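Long-range contact in phenylalanine hydroxylase (Colwellia psychrerythraea, PDB 2V27), which probably hydroxylates L-phenylalanine to L-tyrosine with molecular oxygen and tetrahydrobiopterin, at a mononuclear iron centre: residues K69-S74 and P129-S134. Numbering follows the deposited sequence. Where two conformers were deposited one is given.
Sequences KVLKVS and PLLTNS
In both Ser-74 and Thr-132, which touch across the contact, the side-chain oxygen sits between the backbone N and the carbonyl carbon (chi1 49° and 70°), where each can turn back to a carbonyl of its own segment. Ser-74 OG donates to Val-70 O at 2.8 Å, and Thr-132 OG1 to Pro-129 O at the same length with a C=O...donor angle of 158°. Val-70 O also accepts the backbone N-H of Ser-74, which approaches on the other side of the carbonyl plane from OG. With its hydroxyl proton committed to the helix, Ser-74 meets Thr-132 by van der Waals contact: OG lies 3.5 Å from Thr-132 CA, and CB 3.7 Å from Thr-132 O. Thr-132 CG2, anti to the carbonyl carbon, touches Leu-71 CD2 at 3.7 Å, the two side chains crossing at about a right angle. The same leucine methyl also touches Leu-131 CB at 3.9 Å. Helix 64-75 is thereby packed against Leu-131 of helix 120-131 and the turn residue Thr-132; helix 120-131 carries the iron ligands His-122 and His-127 of this biopterin-dependent hydroxylase, and the side chain of Leu-131 is about 10 Å from the bound iron(III) ion. An alanine in place of Ser-74 would probably cost Val-70 O its hydroxyl donor, leaving the backbone bond from Ser-74 N, and open a small gap beside Thr-132 CA and CB. No hydrogen bond joins the two segments directly, but Thr-75, the next residue of the helix, bonds through OG1 to Leu-131 O. Trp-77 packs on both Leu-71 and Leu-131, while helix 45-54 brings Leu-54 against Val-70 and Lys-53 against Thr-132.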
loop_
_atom_site.group_PDB
_atom_site.type_symbol
_atom_site.label_atom_id
_atom_site.label_comp_id
_atom_site.label_asym_id
_atom_site.label_seq_id
_atom_site.Cartn_x
_atom_site.Cartn_y
_atom_site.Cartn_z
ATOM N N LYS B 69 15.138 -13.199 -31.526
ATOM C CA LYS B 69 15.567 -12.953 -32.919
ATOM C C LYS B 69 15.345 -11.535 -33.378
ATOM O O LYS B 69 16.132 -11.003 -34.167
ATOM C CB LYS B 69 14.956 -13.945 -33.911
ATOM C CG LYS B 69 13.526 -13.637 -34.361
ATOM C CD LYS B 69 13.025 -14.795 -35.228
ATOM C CE LYS B 69 11.861 -14.374 -36.105
ATOM N NZ LYS B 69 11.361 -15.655 -36.736
ATOM N N VAL B 70 14.294 -10.899 -32.855
ATOM C CA VAL B 70 13.984 -9.505 -33.234
ATOM C C VAL B 70 14.784 -8.512 -32.388
ATOM O O VAL B 70 15.285 -7.504 -32.879
ATOM C CB VAL B 70 12.454 -9.194 -33.056
ATOM C CG1 VAL B 70 12.153 -7.730 -33.391
ATOM C CG2 VAL B 70 11.587 -10.224 -33.887
ATOM N N LEU B 71 14.933 -8.818 -31.095
ATOM C CA LEU B 71 15.852 -7.995 -30.270
ATOM C C LEU B 71 17.300 -8.045 -30.853
ATOM O O LEU B 71 18.042 -7.065 -30.820
ATOM C CB LEU B 71 15.863 -8.510 -28.836
ATOM C CG LEU B 71 14.524 -8.431 -28.067
ATOM C CD1 LEU B 71 14.786 -8.813 -26.646
ATOM C CD2 LEU B 71 13.906 -7.047 -28.194
ATOM N N LYS B 72 17.711 -9.198 -31.377
ATOM C CA LYS B 72 19.092 -9.327 -31.867
ATOM C C LYS B 72 19.293 -8.401 -33.070
ATOM O O LYS B 72 20.290 -7.641 -33.102
ATOM C CB LYS B 72 19.375 -10.764 -32.235
ATOM C CG LYS B 72 19.863 -11.565 -31.032
ATOM C CD LYS B 72 19.809 -13.078 -31.198
ATOM C CE LYS B 72 20.139 -13.720 -29.876
ATOM N NZ LYS B 72 19.781 -15.143 -29.892
ATOM N N VAL B 73 18.341 -8.378 -34.008
ATOM C CA VAL B 73 18.514 -7.522 -35.168
ATOM C C VAL B 73 18.294 -6.045 -34.901
ATOM O O VAL B 73 18.899 -5.200 -35.555
ATOM C CB VAL B 73 17.692 -8.023 -36.406
ATOM C CG1 VAL B 73 18.091 -9.451 -36.732
ATOM C CG2 VAL B 73 16.206 -7.943 -36.156
ATOM N N SER B 74 17.489 -5.702 -33.901
ATOM C CA SER B 74 17.217 -4.273 -33.636
ATOM C C SER B 74 18.299 -3.628 -32.777
ATOM O O SER B 74 18.793 -2.550 -33.096
ATOM C CB SER B 74 15.819 -4.063 -32.994
ATOM O OG SER B 74 15.661 -4.959 -31.897
ATOM N N PRO B 129 9.149 -4.801 -25.873
ATOM C CA PRO B 129 9.002 -3.887 -27.015
ATOM C C PRO B 129 9.967 -2.675 -26.975
ATOM O O PRO B 129 10.449 -2.210 -28.034
ATOM C CB PRO B 129 7.540 -3.409 -26.918
ATOM C CG PRO B 129 6.842 -4.522 -26.177
ATOM C CD PRO B 129 7.870 -4.985 -25.138
ATOM N N LEU B 130 10.276 -2.172 -25.782
ATOM C CA LEU B 130 11.231 -1.086 -25.695
ATOM C C LEU B 130 12.701 -1.491 -25.847
ATOM O O LEU B 130 13.551 -0.638 -26.150
ATOM C CB LEU B 130 10.956 -0.260 -24.422
ATOM C CG LEU B 130 9.756 0.662 -24.642
ATOM C CD1 LEU B 130 9.261 1.116 -23.236
ATOM C CD2 LEU B 130 10.100 1.853 -25.485
ATOM N N LEU B 131 12.985 -2.801 -25.677
ATOM C CA LEU B 131 14.337 -3.267 -25.921
ATOM C C LEU B 131 14.693 -3.303 -27.413
ATOM O O LEU B 131 15.878 -3.482 -27.785
ATOM C CB LEU B 131 14.608 -4.634 -25.262
ATOM C CG LEU B 131 14.686 -4.645 -23.719
ATOM C CD1 LEU B 131 14.672 -6.100 -23.168
ATOM C CD2 LEU B 131 15.931 -3.911 -23.230
ATOM N N THR B 132 13.685 -3.071 -28.283
ATOM C CA THR B 132 13.982 -2.866 -29.719
ATOM C C THR B 132 14.380 -1.405 -30.019
ATOM O O THR B 132 14.790 -1.079 -31.148
ATOM C CB THR B 132 12.773 -3.213 -30.652
ATOM O OG1 THR B 132 11.733 -2.217 -30.473
ATOM C CG2 THR B 132 12.250 -4.558 -30.432
ATOM N N ASN B 133 14.194 -0.512 -29.024
ATOM C CA ASN B 133 14.495 0.902 -29.163
ATOM C C ASN B 133 15.942 1.128 -28.705
ATOM O O ASN B 133 16.344 0.712 -27.597
ATOM C CB ASN B 133 13.494 1.709 -28.313
ATOM C CG ASN B 133 13.760 3.227 -28.290
ATOM O OD1 ASN B 133 13.028 4.014 -28.939
ATOM N ND2 ASN B 133 14.757 3.655 -27.532
ATOM N N SER B 134 16.727 1.792 -29.549
ATOM C CA SER B 134 18.161 1.941 -29.272
ATOM C C SER B 134 18.442 2.719 -28.003
ATOM O O SER B 134 19.296 2.323 -27.223
ATOM C CB SER B 134 18.838 2.638 -30.448
ATOM O OG SER B 134 18.718 1.810 -31.581
#